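PDB 3LET: protein adenylyltransferase VopS from Vibrio parahaemolyticus, which transfers AMP from ATP to a specific threonine of the host GTPases RhoA, Rac and Cdc42, preventing their interaction with effectors and so inhibiting actin assembly in infected cells. Local coordinates for residues 205-210 with 240-245; 52-55 with 60-63; 96-101 with 118-123; 175-180 with 185-190. All coordinates share one frame; numbering follows the deposited sequence.

Contact 1 of 4, residues 205-210 with 240-245; sequences LNMDNL and GGEGML
Met207 reaches across to helix 238-255 and lays its methyl thioether over two residues one turn apart, Glu242 and Leu245. Its terminal CE meets the aliphatic CG of Glu242 at 3.6 Å, and the same CE lies 3.9 Å from Leu245 CD2. The sulfur joins in, SD standing 4.0 Å from Leu245 CG, and in both pairs the side chains cross at about a right angle. A long, unbranched methionine suits this span: CG is anti to the backbone N, and a bend at chi2 (62°) turns the thioether toward the other helix. Leu210, a turn further on, adds a lighter touch, its CD1 lying 4.4 Å from Leu245 CD2. Glu242 meets Met207 chiefly through its methylene CG, while its carboxylate makes a long, weak ion pair with Lys211. Behind this shell, Asn206 N-caps helix 207-217: its OD1 accepts from Asn209 N at 3.0 Å, the donor lying 43° out of the carbonyl plane. Glu250 also takes the Met207 N-H, tying the start of that helix to helix 238-255. Within the Fic domain, Phe277 touches Met207, Leu210 and Leu245; helix 281-295 packs on Leu210, and helix 260-274 on Leu245.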
loop_
_atom_site.group_PDB
_atom_site.type_symbol
_atom_site.label_atom_id
_atom_site.label_comp_id
_atom_site.label_asym_id
_atom_site.label_seq_id
_atom_site.Cartn_x
_atom_site.Cartn_y
_atom_site.Cartn_z
ATOM N N LEU A 205 2.556 11.576 10.068
ATOM C CA LEU A 205 3.568 10.974 9.196
ATOM C C LEU A 205 3.974 9.638 9.787
ATOM O O LEU A 205 5.144 9.400 10.135
ATOM C CB LEU A 205 4.786 11.893 9.087
ATOM C CG LEU A 205 4.381 13.271 8.551
ATOM C CD1 LEU A 205 5.620 14.156 8.354
ATOM C CD2 LEU A 205 3.605 13.169 7.270
ATOM N N ASN A 206 2.973 8.787 9.958
ATOM C CA ASN A 206 3.144 7.548 10.691
ATOM C C ASN A 206 2.020 6.640 10.195
ATOM O O ASN A 206 0.851 6.913 10.455
ATOM C CB ASN A 206 3.064 7.839 12.193
ATOM C CG ASN A 206 3.144 6.588 13.039
ATOM O OD1 ASN A 206 2.473 5.607 12.754
ATOM N ND2 ASN A 206 3.975 6.618 14.083
ATOM N N MET A 207 2.352 5.570 9.455
ATOM C CA MET A 207 1.303 4.801 8.784
ATOM C C MET A 207 0.426 4.084 9.811
ATOM O O MET A 207 -0.783 3.911 9.582
ATOM C CB MET A 207 1.932 3.799 7.784
ATOM C CG MET A 207 0.942 3.044 6.925
ATOM S SD MET A 207 -0.012 4.165 5.882
ATOM C CE MET A 207 -1.184 3.030 5.148
ATOM N N ASP A 208 1.008 3.661 10.927
ATOM C CA ASP A 208 0.202 3.007 11.964
ATOM C C ASP A 208 -0.870 3.984 12.464
ATOM O O ASP A 208 -2.036 3.617 12.642
ATOM C CB ASP A 208 1.061 2.590 13.147
ATOM C CG ASP A 208 1.783 1.276 12.918
ATOM O OD1 ASP A 208 1.421 0.556 11.971
ATOM O OD2 ASP A 208 2.706 0.957 13.703
ATOM N N ASN A 209 -0.478 5.228 12.692
ATOM C CA ASN A 209 -1.446 6.228 13.148
ATOM C C ASN A 209 -2.533 6.447 12.105
ATOM O O ASN A 209 -3.701 6.640 12.436
ATOM C CB ASN A 209 -0.769 7.562 13.463
ATOM C CG ASN A 209 0.066 7.510 14.733
ATOM O OD1 ASN A 209 0.040 6.532 15.480
ATOM N ND2 ASN A 209 0.828 8.564 14.971
ATOM N N LEU A 210 -2.146 6.460 10.838
ATOM C CA LEU A 210 -3.139 6.653 9.775
ATOM C C LEU A 210 -4.084 5.455 9.685
ATOM O O LEU A 210 -5.269 5.602 9.388
ATOM C CB LEU A 210 -2.483 6.854 8.412
ATOM C CG LEU A 210 -1.644 8.107 8.204
ATOM C CD1 LEU A 210 -1.443 8.324 6.690
ATOM C CD2 LEU A 210 -2.311 9.311 8.816
ATOM N N GLY A 240 1.084 -2.908 -2.366
ATOM C CA GLY A 240 1.988 -1.957 -2.981
ATOM C C GLY A 240 1.568 -0.523 -2.694
ATOM O O GLY A 240 2.381 0.308 -2.340
ATOM N N GLY A 241 0.292 -0.212 -2.857
ATOM C CA GLY A 241 -0.146 1.165 -2.621
ATOM C C GLY A 241 0.008 1.613 -1.159
ATOM O O GLY A 241 0.436 2.720 -0.868
ATOM N N GLU A 242 -0.332 0.727 -0.239
ATOM C CA GLU A 242 -0.153 1.005 1.167
ATOM C C GLU A 242 1.329 1.179 1.464
ATOM O O GLU A 242 1.699 2.056 2.229
ATOM C CB GLU A 242 -0.750 -0.120 2.001
ATOM C CG GLU A 242 -0.435 -0.017 3.484
ATOM C CD GLU A 242 -0.993 -1.217 4.246
ATOM O OE1 GLU A 242 -2.027 -1.047 4.911
ATOM O OE2 GLU A 242 -0.431 -2.335 4.149
ATOM N N GLY A 243 2.186 0.359 0.861
ATOM C CA GLY A 243 3.626 0.491 1.116
ATOM C C GLY A 243 4.178 1.847 0.614
ATOM O O GLY A 243 5.031 2.470 1.234
ATOM N N MET A 244 3.687 2.284 -0.533
ATOM C CA MET A 244 4.130 3.571 -1.107
ATOM C C MET A 244 3.661 4.726 -0.217
ATOM O O MET A 244 4.416 5.675 0.026
ATOM C CB MET A 244 3.582 3.734 -2.527
ATOM C CG MET A 244 4.297 2.891 -3.609
ATOM S SD MET A 244 6.072 3.140 -3.668
ATOM C CE MET A 244 6.222 4.721 -4.558
ATOM N N LEU A 245 2.424 4.660 0.280
ATOM C CA LEU A 245 1.951 5.722 1.185
ATOM C C LEU A 245 2.846 5.775 2.442
ATOM O O LEU A 245 3.249 6.852 2.934
ATOM C CB LEU A 245 0.491 5.473 1.594
ATOM C CG LEU A 245 -0.055 6.472 2.616
ATOM C CD1 LEU A 245 0.144 7.890 2.101
ATOM C CD2 LEU A 245 -1.544 6.171 2.890
#

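Contact 2 of 4, residues 52-55 with 60-63; sequences KMVK and ELSQ
Leu61 faces Met53 and Val54 between two consecutive helices of the VopS N-terminal domain, 51-56 and 58-75, folded against each other across a one-residue link. The contact is van der Waals packing and rests largely on one methyl group. Leu61 points toward the other helix with CG anti to its own carbonyl carbon (chi1 -71°), which carries CD1 onto the backbone of helix 51-56. There CD1 lies 3.8 Å from Val54 O and 4.1 Å from Met53 O. Side-chain packing is looser: Met53 SD approaches Leu61 CD1 to 4.3 Å, and Val54 CG2 comes equally near. A branched leucine suits the place, since one methyl can meet helix 51-56 while the residue also packs on Phe31, Phe46 and Leu49; Val54 shares Leu49 and, with Leu61, Val106 of helix 105-111. Polar interactions lie around this patch. Asp50 accepts from Met53 N through OD2 at the start of helix 51-56; it belongs to a group, Leu49 to Ser51, assigned to ATP binding by similarity. On helix 58-75, buried Glu60 is held by a salt bridge to Arg17 and a hydrogen bond with His26, so its carboxylate is probably ionised. The shortest approach of all is Leu61 CD1 to Val54 CA, 3.6 Å.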
loop_
_atom_site.group_PDB
_atom_site.type_symbol
_atom_site.label_atom_id
_atom_site.label_comp_id
_atom_site.label_asym_id
_atom_site.label_seq_id
_atom_site.Cartn_x
_atom_site.Cartn_y
_atom_site.Cartn_z
ATOM N N LYS A 52 4.699 -41.119 -4.295
ATOM C CA LYS A 52 4.001 -41.489 -3.072
ATOM C C LYS A 52 4.351 -40.481 -1.992
ATOM O O LYS A 52 3.520 -40.078 -1.185
ATOM C CB LYS A 52 4.392 -42.896 -2.634
ATOM C CG LYS A 52 3.938 -43.261 -1.229
ATOM C CD LYS A 52 4.189 -44.745 -0.984
ATOM C CE LYS A 52 3.777 -45.197 0.400
ATOM N NZ LYS A 52 4.087 -46.648 0.576
ATOM N N MET A 53 5.609 -40.079 -2.003
ATOM C CA MET A 53 6.128 -39.100 -1.069
ATOM C C MET A 53 5.401 -37.776 -1.254
ATOM O O MET A 53 4.962 -37.155 -0.294
ATOM C CB MET A 53 7.620 -38.947 -1.313
ATOM C CG MET A 53 8.356 -38.287 -0.201
ATOM S SD MET A 53 8.288 -36.558 -0.570
ATOM C CE MET A 53 9.516 -35.930 0.585
ATOM N N VAL A 54 5.241 -37.364 -2.504
ATOM C CA VAL A 54 4.512 -36.138 -2.814
ATOM C C VAL A 54 3.078 -36.181 -2.290
ATOM O O VAL A 54 2.570 -35.184 -1.792
ATOM C CB VAL A 54 4.544 -35.846 -4.343
ATOM C CG1 VAL A 54 3.555 -34.767 -4.721
ATOM C CG2 VAL A 54 5.969 -35.459 -4.766
ATOM N N LYS A 55 2.413 -37.323 -2.398
ATOM C CA LYS A 55 1.062 -37.432 -1.842
ATOM C C LYS A 55 1.049 -37.451 -0.313
ATOM O O LYS A 55 0.238 -36.778 0.320
ATOM C CB LYS A 55 0.365 -38.697 -2.342
ATOM C CG LYS A 55 0.082 -38.710 -3.822
ATOM C CD LYS A 55 0.054 -40.135 -4.350
ATOM C CE LYS A 55 -0.098 -40.181 -5.865
ATOM N NZ LYS A 55 -1.463 -39.800 -6.318
ATOM N N GLU A 60 2.879 -30.228 3.763
ATOM C CA GLU A 60 4.181 -29.642 4.011
ATOM C C GLU A 60 4.871 -29.210 2.717
ATOM O O GLU A 60 5.506 -28.151 2.653
ATOM C CB GLU A 60 5.083 -30.611 4.770
ATOM C CG GLU A 60 6.363 -29.951 5.213
ATOM C CD GLU A 60 7.257 -30.850 6.029
ATOM O OE1 GLU A 60 6.820 -31.959 6.422
ATOM O OE2 GLU A 60 8.405 -30.428 6.276
ATOM N N LEU A 61 4.730 -30.000 1.666
ATOM C CA LEU A 61 5.386 -29.642 0.416
ATOM C C LEU A 61 4.829 -28.340 -0.147
ATOM O O LEU A 61 5.556 -27.565 -0.748
ATOM C CB LEU A 61 5.232 -30.764 -0.602
ATOM C CG LEU A 61 6.084 -31.992 -0.247
ATOM C CD1 LEU A 61 5.685 -33.165 -1.147
ATOM C CD2 LEU A 61 7.601 -31.745 -0.381
ATOM N N SER A 62 3.536 -28.115 0.040
ATOM C CA SER A 62 2.950 -26.853 -0.381
ATOM C C SER A 62 3.574 -25.678 0.395
ATOM O O SER A 62 3.882 -24.642 -0.183
ATOM C CB SER A 62 1.435 -26.871 -0.168
ATOM O OG SER A 62 0.866 -25.643 -0.590
ATOM N N GLN A 63 3.745 -25.838 1.703
ATOM C CA GLN A 63 4.373 -24.796 2.532
ATOM C C GLN A 63 5.797 -24.519 2.068
ATOM O O GLN A 63 6.206 -23.362 1.908
ATOM C CB GLN A 63 4.418 -25.221 4.001
ATOM C CG GLN A 63 3.038 -25.332 4.668
ATOM C CD GLN A 63 3.106 -25.993 6.045
ATOM O OE1 GLN A 63 3.861 -26.939 6.252
ATOM N NE2 GLN A 63 2.322 -25.486 6.988
#

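Contact 3 of 4, residues 96-101 with 118-123; sequences VRVVKD and NQMQAV
Two helices of the VopS N-terminal domain, 88-102 and the long 113-139, pack here through Val98 and Val99 on one side and Met120 and Val123 on the other. Met120 slides past Val98 in the opposite direction, so that its CG comes to 3.8 Å from Val98 CG1. Further out, the Met120 sulfur settles on the backbone of the facing helix, SD lying 3.7 Å from Val99 CA and 3.9 Å from Val98 O. The same SD meets Val99 CG2 at 3.9 Å. Val99 contributes although its CB points away from helix 113-139, because CG2 stands anti to the carbonyl carbon and comes round beside the sulfur. The short segments run at 131° to each other, a steep crossing roughly midway between perpendicular and antiparallel, with their axes 10.6 Å apart at closest approach. That spacing suits the residues found here, in an all-helical domain: a flexible methionine reaches across, while compact valines pack close to the backbone. Val123, one turn after Met120, meets Val98 tip to tip, its CG1 standing 4.1 Å from both Val98 CG1 and Val98 CG2. All four residues are buried. Helix 58-75 closes one flank, Met69 touching Val99 and Met120, and Met73 also packing on Met120. Tyr102 lies against Met120 and Val123. Tyr225, from the later part of the chain, touches Val98 and takes part in a cation-pi interaction with Arg97, while Pro228 packs on Val123.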
loop_
_atom_site.group_PDB
_atom_site.type_symbol
_atom_site.label_atom_id
_atom_site.label_comp_id
_atom_site.label_asym_id
_atom_site.label_seq_id
_atom_site.Cartn_x
_atom_site.Cartn_y
_atom_site.Cartn_z
ATOM N N VAL A 96 4.552 -13.164 -1.040
ATOM C CA VAL A 96 3.768 -14.335 -0.622
ATOM C C VAL A 96 2.457 -14.450 -1.368
ATOM O O VAL A 96 2.062 -15.558 -1.777
ATOM C CB VAL A 96 3.446 -14.282 0.894
ATOM C CG1 VAL A 96 2.515 -15.421 1.271
ATOM C CG2 VAL A 96 4.754 -14.353 1.688
ATOM N N ARG A 97 1.760 -13.319 -1.553
ATOM C CA ARG A 97 0.454 -13.356 -2.247
ATOM C C ARG A 97 0.592 -13.642 -3.743
ATOM O O ARG A 97 -0.242 -14.348 -4.324
ATOM C CB ARG A 97 -0.307 -12.022 -2.070
ATOM C CG ARG A 97 -0.695 -11.717 -0.646
ATOM C CD ARG A 97 -1.393 -12.888 0.022
ATOM N NE ARG A 97 -2.745 -13.096 -0.490
ATOM C CZ ARG A 97 -3.858 -12.667 0.103
ATOM N NH1 ARG A 97 -3.799 -11.986 1.242
ATOM N NH2 ARG A 97 -5.037 -12.922 -0.450
ATOM N N VAL A 98 1.642 -13.106 -4.368
ATOM C CA VAL A 98 1.888 -13.354 -5.784
ATOM C C VAL A 98 2.239 -14.827 -5.975
ATOM O O VAL A 98 1.759 -15.475 -6.907
ATOM C CB VAL A 98 2.991 -12.402 -6.305
ATOM C CG1 VAL A 98 3.577 -12.857 -7.655
ATOM C CG2 VAL A 98 2.388 -10.965 -6.431
ATOM N N VAL A 99 3.053 -15.361 -5.074
ATOM C CA VAL A 99 3.424 -16.799 -5.146
ATOM C C VAL A 99 2.194 -17.680 -4.979
ATOM O O VAL A 99 2.017 -18.687 -5.681
ATOM C CB VAL A 99 4.451 -17.169 -4.053
ATOM C CG1 VAL A 99 4.574 -18.732 -3.907
ATOM C CG2 VAL A 99 5.779 -16.579 -4.402
ATOM N N LYS A 100 1.324 -17.312 -4.051
ATOM C CA LYS A 100 0.082 -18.065 -3.878
ATOM C C LYS A 100 -0.747 -18.021 -5.144
ATOM O O LYS A 100 -1.389 -19.013 -5.498
ATOM C CB LYS A 100 -0.733 -17.542 -2.669
ATOM C CG LYS A 100 -0.125 -17.966 -1.326
ATOM C CD LYS A 100 -0.870 -17.372 -0.133
ATOM C CE LYS A 100 -0.302 -17.870 1.196
ATOM N NZ LYS A 100 -0.679 -19.280 1.482
ATOM N N ASP A 101 -0.746 -16.885 -5.833
ATOM C CA ASP A 101 -1.653 -16.702 -6.971
ATOM C C ASP A 101 -1.078 -17.236 -8.262
ATOM O O ASP A 101 -1.823 -17.704 -9.112
ATOM C CB ASP A 101 -1.977 -15.216 -7.191
ATOM C CG ASP A 101 -2.938 -14.667 -6.142
ATOM O OD1 ASP A 101 -3.450 -15.480 -5.341
ATOM O OD2 ASP A 101 -3.182 -13.433 -6.124
ATOM N N ASN A 118 9.880 -16.890 -13.689
ATOM C CA ASN A 118 9.922 -15.897 -14.749
ATOM C C ASN A 118 8.622 -15.144 -14.876
ATOM O O ASN A 118 8.629 -13.930 -15.013
ATOM C CB ASN A 118 10.271 -16.562 -16.085
ATOM C CG ASN A 118 11.727 -16.940 -16.172
ATOM O OD1 ASN A 118 12.513 -16.614 -15.286
ATOM N ND2 ASN A 118 12.101 -17.617 -17.249
ATOM N N GLN A 119 7.500 -15.852 -14.821
ATOM C CA GLN A 119 6.198 -15.206 -14.895
ATOM C C GLN A 119 5.997 -14.249 -13.733
ATOM O O GLN A 119 5.464 -13.162 -13.914
ATOM C CB GLN A 119 5.070 -16.238 -14.925
ATOM C CG GLN A 119 5.067 -17.054 -16.219
ATOM C CD GLN A 119 4.153 -18.251 -16.161
ATOM O OE1 GLN A 119 4.080 -18.939 -15.148
ATOM N NE2 GLN A 119 3.451 -18.512 -17.258
ATOM N N MET A 120 6.411 -14.659 -12.540
ATOM C CA MET A 120 6.246 -13.804 -11.369
ATOM C C MET A 120 7.164 -12.575 -11.410
ATOM O O MET A 120 6.829 -11.520 -10.870
ATOM C CB MET A 120 6.422 -14.607 -10.089
ATOM C CG MET A 120 5.236 -15.532 -9.861
ATOM S SD MET A 120 5.301 -16.412 -8.311
ATOM C CE MET A 120 6.842 -17.295 -8.468
ATOM N N GLN A 121 8.324 -12.684 -12.044
ATOM C CA GLN A 121 9.138 -11.478 -12.232
ATOM C C GLN A 121 8.436 -10.498 -13.144
ATOM O O GLN A 121 8.567 -9.280 -12.960
ATOM C CB GLN A 121 10.525 -11.812 -12.791
ATOM C CG GLN A 121 11.413 -12.468 -11.743
ATOM C CD GLN A 121 12.764 -12.872 -12.289
ATOM O OE1 GLN A 121 13.705 -12.067 -12.344
ATOM N NE2 GLN A 121 12.863 -14.117 -12.723
ATOM N N ALA A 122 7.701 -10.988 -14.140
ATOM C CA ALA A 122 6.929 -10.054 -14.966
ATOM C C ALA A 122 5.804 -9.402 -14.146
ATOM O O ALA A 122 5.521 -8.216 -14.309
ATOM C CB ALA A 122 6.370 -10.763 -16.226
ATOM N N VAL A 123 5.172 -10.158 -13.243
ATOM C CA VAL A 123 4.131 -9.583 -12.393
ATOM C C VAL A 123 4.749 -8.483 -11.524
ATOM O O VAL A 123 4.217 -7.395 -11.453
ATOM C CB VAL A 123 3.454 -10.650 -11.497
ATOM C CG1 VAL A 123 2.565 -9.987 -10.428
ATOM C CG2 VAL A 123 2.641 -11.635 -12.360
#

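Contact 4 of 4, residues 175-180 with 185-190; sequences WIINAS and NDAENI
Ile176 against Ile190, and Ile177 against Ala187, form the tight part of this helical hairpin, in which helices 168-179 and 184-199 are joined by a short turn and their segments run at 144° to each other. Ile190 CG2 presses on Ile176 CG2 at 3.7 Å and lies 4.0 Å from Ile177 CG1, the beta-branched methyl lying close to its own backbone. Beside it, Ile177 straddles Ala187: Ile177 CG2 and CD1 each stand 3.9 Å from Ala187 CB, and CD1 also reaches Ala187 O at 3.6 Å. The small side chain of Ala187 suits this closeness, with the Ile177 and Ala187 CA atoms only 5.8 Å apart. Toward the turn the packing slackens. Ser180 OG comes no nearer than 4.4 Å to Ile190 CD1; its chi1 of -37° turns the hydroxyl back to donate to Ile176 O at 2.9 Å, a carbonyl gripped also by Ser180 N. Asn178, Asn185 and Glu188 are exposed. Asp186 makes a salt bridge with Arg283 of helix 281-295, which carries Arg286, an ATP-binding residue by similarity. That helix also packs on this hairpin, with Ala290 on Ile176 and Arg286 on Ala179, and Asn189 ND2 hydrogen-bonds to the backbone O of Arg216 in helix 207-217.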
loop_
_atom_site.group_PDB
_atom_site.type_symbol
_atom_site.label_atom_id
_atom_site.label_comp_id
_atom_site.label_asym_id
_atom_site.label_seq_id
_atom_site.Cartn_x
_atom_site.Cartn_y
_atom_site.Cartn_z
ATOM N N TRP A 175 -16.818 20.663 4.470
ATOM C CA TRP A 175 -16.181 20.375 3.191
ATOM C C TRP A 175 -16.021 18.873 3.056
ATOM O O TRP A 175 -16.378 18.302 2.031
ATOM C CB TRP A 175 -14.823 21.054 3.113
ATOM C CG TRP A 175 -14.039 20.672 1.879
ATOM C CD1 TRP A 175 -14.328 20.980 0.559
ATOM C CD2 TRP A 175 -12.811 19.962 1.868
ATOM N NE1 TRP A 175 -13.340 20.470 -0.264
ATOM C CE2 TRP A 175 -12.401 19.852 0.517
ATOM C CE3 TRP A 175 -12.003 19.414 2.875
ATOM C CZ2 TRP A 175 -11.234 19.186 0.159
ATOM C CZ3 TRP A 175 -10.841 18.766 2.506
ATOM C CH2 TRP A 175 -10.480 18.652 1.167
ATOM N N ILE A 176 -15.496 18.240 4.094
ATOM C CA ILE A 176 -15.301 16.782 4.044
ATOM C C ILE A 176 -16.662 16.077 3.892
ATOM O O ILE A 176 -16.832 15.186 3.063
ATOM C CB ILE A 176 -14.577 16.273 5.315
ATOM C CG1 ILE A 176 -13.204 16.944 5.468
ATOM C CG2 ILE A 176 -14.385 14.737 5.237
ATOM C CD1 ILE A 176 -12.575 16.743 6.855
ATOM N N ILE A 177 -17.627 16.487 4.710
ATOM C CA ILE A 177 -18.939 15.860 4.746
ATOM C C ILE A 177 -19.584 15.959 3.380
ATOM O O ILE A 177 -20.155 14.986 2.891
ATOM C CB ILE A 177 -19.845 16.521 5.821
ATOM C CG1 ILE A 177 -19.397 16.069 7.214
ATOM C CG2 ILE A 177 -21.343 16.160 5.603
ATOM C CD1 ILE A 177 -19.943 16.950 8.400
ATOM N N ASN A 178 -19.462 17.124 2.742
ATOM C CA ASN A 178 -20.070 17.344 1.435
ATOM C C ASN A 178 -19.419 16.525 0.331
ATOM O O ASN A 178 -20.103 15.965 -0.543
ATOM C CB ASN A 178 -19.979 18.815 1.057
ATOM C CG ASN A 178 -20.671 19.113 -0.250
ATOM O OD1 ASN A 178 -21.895 19.111 -0.329
ATOM N ND2 ASN A 178 -19.888 19.351 -1.286
ATOM N N ALA A 179 -18.101 16.420 0.395
ATOM C CA ALA A 179 -17.358 15.663 -0.601
ATOM C C ALA A 179 -17.660 14.156 -0.526
ATOM O O ALA A 179 -17.601 13.457 -1.548
ATOM C CB ALA A 179 -15.856 15.934 -0.456
ATOM N N SER A 180 -17.982 13.653 0.666
ATOM C CA SER A 180 -18.303 12.232 0.862
ATOM C C SER A 180 -19.808 11.990 0.796
ATOM O O SER A 180 -20.262 10.853 1.002
ATOM C CB SER A 180 -17.827 11.738 2.246
ATOM O OG SER A 180 -16.593 12.316 2.633
ATOM N N ASN A 185 -25.417 10.060 11.274
ATOM C CA ASN A 185 -24.394 9.610 12.199
ATOM C C ASN A 185 -22.975 9.562 11.593
ATOM O O ASN A 185 -21.984 9.845 12.265
ATOM C CB ASN A 185 -24.824 8.244 12.732
ATOM C CG ASN A 185 -23.695 7.487 13.352
ATOM O OD1 ASN A 185 -23.206 6.512 12.783
ATOM N ND2 ASN A 185 -23.251 7.937 14.519
ATOM N N ASP A 186 -22.889 9.208 10.318
ATOM C CA ASP A 186 -21.613 9.157 9.588
ATOM C C ASP A 186 -20.999 10.566 9.544
ATOM O O ASP A 186 -19.798 10.766 9.779
ATOM C CB ASP A 186 -21.905 8.624 8.176
ATOM C CG ASP A 186 -20.672 8.549 7.278
ATOM O OD1 ASP A 186 -19.577 8.211 7.767
ATOM O OD2 ASP A 186 -20.824 8.774 6.052
ATOM N N ALA A 187 -21.831 11.562 9.269
ATOM C CA ALA A 187 -21.326 12.939 9.206
ATOM C C ALA A 187 -20.884 13.420 10.583
ATOM O O ALA A 187 -19.898 14.138 10.715
ATOM C CB ALA A 187 -22.411 13.884 8.639
ATOM N N GLU A 188 -21.634 13.058 11.621
ATOM C CA GLU A 188 -21.231 13.400 12.970
ATOM C C GLU A 188 -19.880 12.789 13.346
ATOM O O GLU A 188 -19.085 13.402 14.067
ATOM C CB GLU A 188 -22.285 12.918 13.985
ATOM C CG GLU A 188 -23.596 13.634 13.892
ATOM C CD GLU A 188 -24.515 13.254 15.029
ATOM O OE1 GLU A 188 -24.467 12.079 15.456
ATOM O OE2 GLU A 188 -25.272 14.128 15.499
ATOM N N ASN A 189 -19.617 11.586 12.866
ATOM C CA ASN A 189 -18.342 10.915 13.157
ATOM C C ASN A 189 -17.188 11.674 12.488
ATOM O O ASN A 189 -16.135 11.893 13.081
ATOM C CB ASN A 189 -18.374 9.471 12.638
ATOM C CG ASN A 189 -17.108 8.688 12.980
ATOM O OD1 ASN A 189 -16.659 8.680 14.123
ATOM N ND2 ASN A 189 -16.553 7.996 11.988
ATOM N N ILE A 190 -17.392 12.064 11.235
ATOM C CA ILE A 190 -16.384 12.863 10.518
ATOM C C ILE A 190 -16.061 14.133 11.322
ATOM O O ILE A 190 -14.895 14.478 11.519
ATOM C CB ILE A 190 -16.890 13.244 9.124
ATOM C CG1 ILE A 190 -16.914 11.997 8.230
ATOM C CG2 ILE A 190 -16.014 14.355 8.524
ATOM C CD1 ILE A 190 -17.739 12.144 6.928
#

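Overall arrangement
The four contacts follow one another along the chain without touching. Contacts 2 and 3 share the N-terminal domain, their centres about 21 Å apart; helix 58-75 supplies one side of contact 2 and packs on contact 3. Contact 1 lies in the Fic domain, its centre about 7 Å from the centre of the chain and about 23 Å from the centres of contacts 3 and 4. Contacts 2 and 4 sit on opposite sides, their centres about 53 Å apart. Contacts 1, 2 and 4 lie near residues assigned to ATP binding by similarity: side chain to side chain, Leu245 is about 6 Å from Asn281, Met53 about 3 Å from Asp50 and Ile176 about 4 Å from Arg286. Contact 3 stands away from annotated sites.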